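Local coordinates for iron binding protein FbpA (Mannheimia haemolytica, PDB 1Q35) that binds ferric iron in the periplasm and probably hands it on for uptake into the cell, at residues S8-Y13 against N266-V271. Numbering follows the deposited sequence.
Sequences SYRQPY and NHEYPV. With FMT (formic acid), chain C.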
# COMPACT_ATOMS: atom_id res chain seq x y z
N SER A 8 0.99 8.20 11.98
CA SER A 8 1.37 7.09 11.10
C SER A 8 0.25 6.10 10.85
O SER A 8 -0.29 5.51 11.78
CB SER A 8 2.55 6.34 11.71
OG SER A 8 2.95 5.26 10.88
N TYR A 9 -0.07 5.89 9.58
CA TYR A 9 -0.93 4.79 9.15
C TYR A 9 -0.18 3.45 9.12
O TYR A 9 -0.80 2.41 8.87
CB TYR A 9 -1.54 5.08 7.77
CG TYR A 9 -2.59 6.16 7.80
CD1 TYR A 9 -3.92 5.86 8.09
CD2 TYR A 9 -2.26 7.48 7.54
CE1 TYR A 9 -4.89 6.85 8.11
CE2 TYR A 9 -3.22 8.48 7.56
CZ TYR A 9 -4.52 8.16 7.85
OH TYR A 9 -5.46 9.17 7.88
N ARG A 10 1.13 3.48 9.31
CA ARG A 10 1.96 2.28 9.38
C ARG A 10 2.17 1.86 10.84
O ARG A 10 2.45 2.70 11.69
CB ARG A 10 3.32 2.53 8.73
CG ARG A 10 3.24 3.23 7.38
CD ARG A 10 4.39 2.92 6.45
NE ARG A 10 4.43 1.51 6.09
CZ ARG A 10 5.36 0.97 5.32
NH1 ARG A 10 5.31 -0.33 5.05
NH2 ARG A 10 6.32 1.71 4.80
N GLN A 11 2.04 0.57 11.12
CA GLN A 11 2.26 0.03 12.46
C GLN A 11 3.76 0.07 12.78
O GLN A 11 4.58 0.11 11.86
CB GLN A 11 1.72 -1.40 12.57
CG GLN A 11 0.21 -1.48 12.56
CD GLN A 11 -0.41 -1.00 13.86
OE1 GLN A 11 -0.02 -1.44 14.94
NE2 GLN A 11 -1.38 -0.09 13.76
N PRO A 12 4.12 0.08 14.06
CA PRO A 12 5.52 0.20 14.47
C PRO A 12 6.49 -0.72 13.73
O PRO A 12 7.56 -0.28 13.35
CB PRO A 12 5.48 -0.13 15.97
CG PRO A 12 4.14 0.25 16.40
CD PRO A 12 3.22 0.03 15.23
N TYR A 13 6.12 -1.98 13.51
CA TYR A 13 7.07 -2.93 12.93
C TYR A 13 7.54 -2.55 11.52
O TYR A 13 8.61 -2.96 11.10
CB TYR A 13 6.54 -4.38 13.00
CG TYR A 13 5.52 -4.79 11.95
CD1 TYR A 13 4.28 -4.15 11.85
CD2 TYR A 13 5.76 -5.87 11.11
CE1 TYR A 13 3.34 -4.56 10.91
CE2 TYR A 13 4.83 -6.29 10.17
CZ TYR A 13 3.63 -5.63 10.07
OH TYR A 13 2.70 -6.05 9.14
N ASN A 266 11.73 -3.92 5.27
CA ASN A 266 10.32 -3.99 4.92
C ASN A 266 10.03 -4.80 3.65
O ASN A 266 8.88 -5.14 3.42
CB ASN A 266 9.73 -2.60 4.73
CG ASN A 266 9.52 -1.85 6.03
OD1 ASN A 266 9.99 -2.25 7.10
ND2 ASN A 266 8.81 -0.72 5.94
N HIS A 267 11.05 -5.08 2.84
CA HIS A 267 10.86 -5.78 1.56
C HIS A 267 9.95 -5.03 0.59
O HIS A 267 9.23 -5.63 -0.20
CB HIS A 267 10.39 -7.22 1.81
CG HIS A 267 11.38 -8.00 2.59
ND1 HIS A 267 12.57 -8.42 2.05
CD2 HIS A 267 11.40 -8.36 3.89
CE1 HIS A 267 13.27 -9.05 2.97
NE2 HIS A 267 12.58 -9.03 4.10
N GLU A 268 10.04 -3.70 0.65
CA GLU A 268 9.35 -2.81 -0.27
C GLU A 268 10.31 -2.38 -1.37
O GLU A 268 11.52 -2.61 -1.29
CB GLU A 268 8.81 -1.59 0.47
CG GLU A 268 7.67 -1.93 1.42
CD GLU A 268 7.15 -0.70 2.12
OE1 GLU A 268 6.26 -0.02 1.56
OE2 GLU A 268 7.64 -0.42 3.23
N TYR A 269 9.76 -1.76 -2.41
CA TYR A 269 10.57 -1.22 -3.48
C TYR A 269 10.92 0.24 -3.16
O TYR A 269 10.03 1.06 -3.04
CB TYR A 269 9.82 -1.29 -4.82
CG TYR A 269 9.50 -2.71 -5.23
CD1 TYR A 269 8.21 -3.22 -5.12
CD2 TYR A 269 10.50 -3.56 -5.70
CE1 TYR A 269 7.92 -4.54 -5.49
CE2 TYR A 269 10.23 -4.88 -6.07
CZ TYR A 269 8.94 -5.36 -5.95
OH TYR A 269 8.65 -6.66 -6.31
N PRO A 270 12.20 0.57 -2.99
CA PRO A 270 12.56 1.98 -2.78
C PRO A 270 12.13 2.83 -3.96
O PRO A 270 12.11 2.35 -5.09
CB PRO A 270 14.10 1.95 -2.69
CG PRO A 270 14.45 0.56 -2.39
CD PRO A 270 13.38 -0.31 -2.97
N VAL A 271 11.78 4.09 -3.71
CA VAL A 271 11.61 5.05 -4.81
C VAL A 271 12.96 5.57 -5.31
O VAL A 271 13.08 5.94 -6.48
CB VAL A 271 10.69 6.24 -4.45
CG1 VAL A 271 9.27 5.75 -4.15
CG2 VAL A 271 11.24 7.08 -3.30
C FMT C . 1.87 -1.07 5.96
O1 FMT C . 2.37 -0.28 6.90
O2 FMT C . 2.46 -1.19 4.91
O HOH W 1 10.18 -4.03 9.11
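R10 and E268 form a buried salt bridge between the loop after strand 3-8 and the turn after helix 256-266. Both guanidinium end nitrogens, NH1 and NH2, grip the same carboxylate oxygen. R10 NH2 donates to the syn lone pair of E268 OE2 at 3.0 Å. NH1 meets that oxygen from above the carboxylate plane. OE2 lies in the guanidinium plane, yet the two flat groups stand nearly perpendicular, 86° apart. The E268 chain is extended beyond CG (chi2 -179°), which carries the carboxylate out to R10.

N266 ND2 gives E268 OE2 a third hydrogen bond at 3.0 Å, nearly along the C-O axis. The same ND2 also bonds L14 O. E268 OE1 is held by T99 and by a salt bridge to R101, so both carboxylate oxygens have partners.

Formic acid, probably from the crystallisation liquor and probably present as formate, takes another edge of the guanidinium. R10 NE donates almost straight to FMT O1 at 2.8 Å, and NH1 to FMT O2 at 3.0 Å. The bend of the R10 chain at chi3 (64°) turns this edge to the molecule. R101 also bonds it, so two arginines share it.

One water links the segments away from the salt bridge, 2.8 Å from Y13 O and 2.7 Å from N266 OD1.

Y13 lies close to Y199, and E268 to Y198. Both tyrosines bind ferric iron in another structure of this protein; none is bound here. The pocket made by the two arginines beside these tyrosines is probably part of the iron-binding cleft of the periplasmic-binding-protein fold.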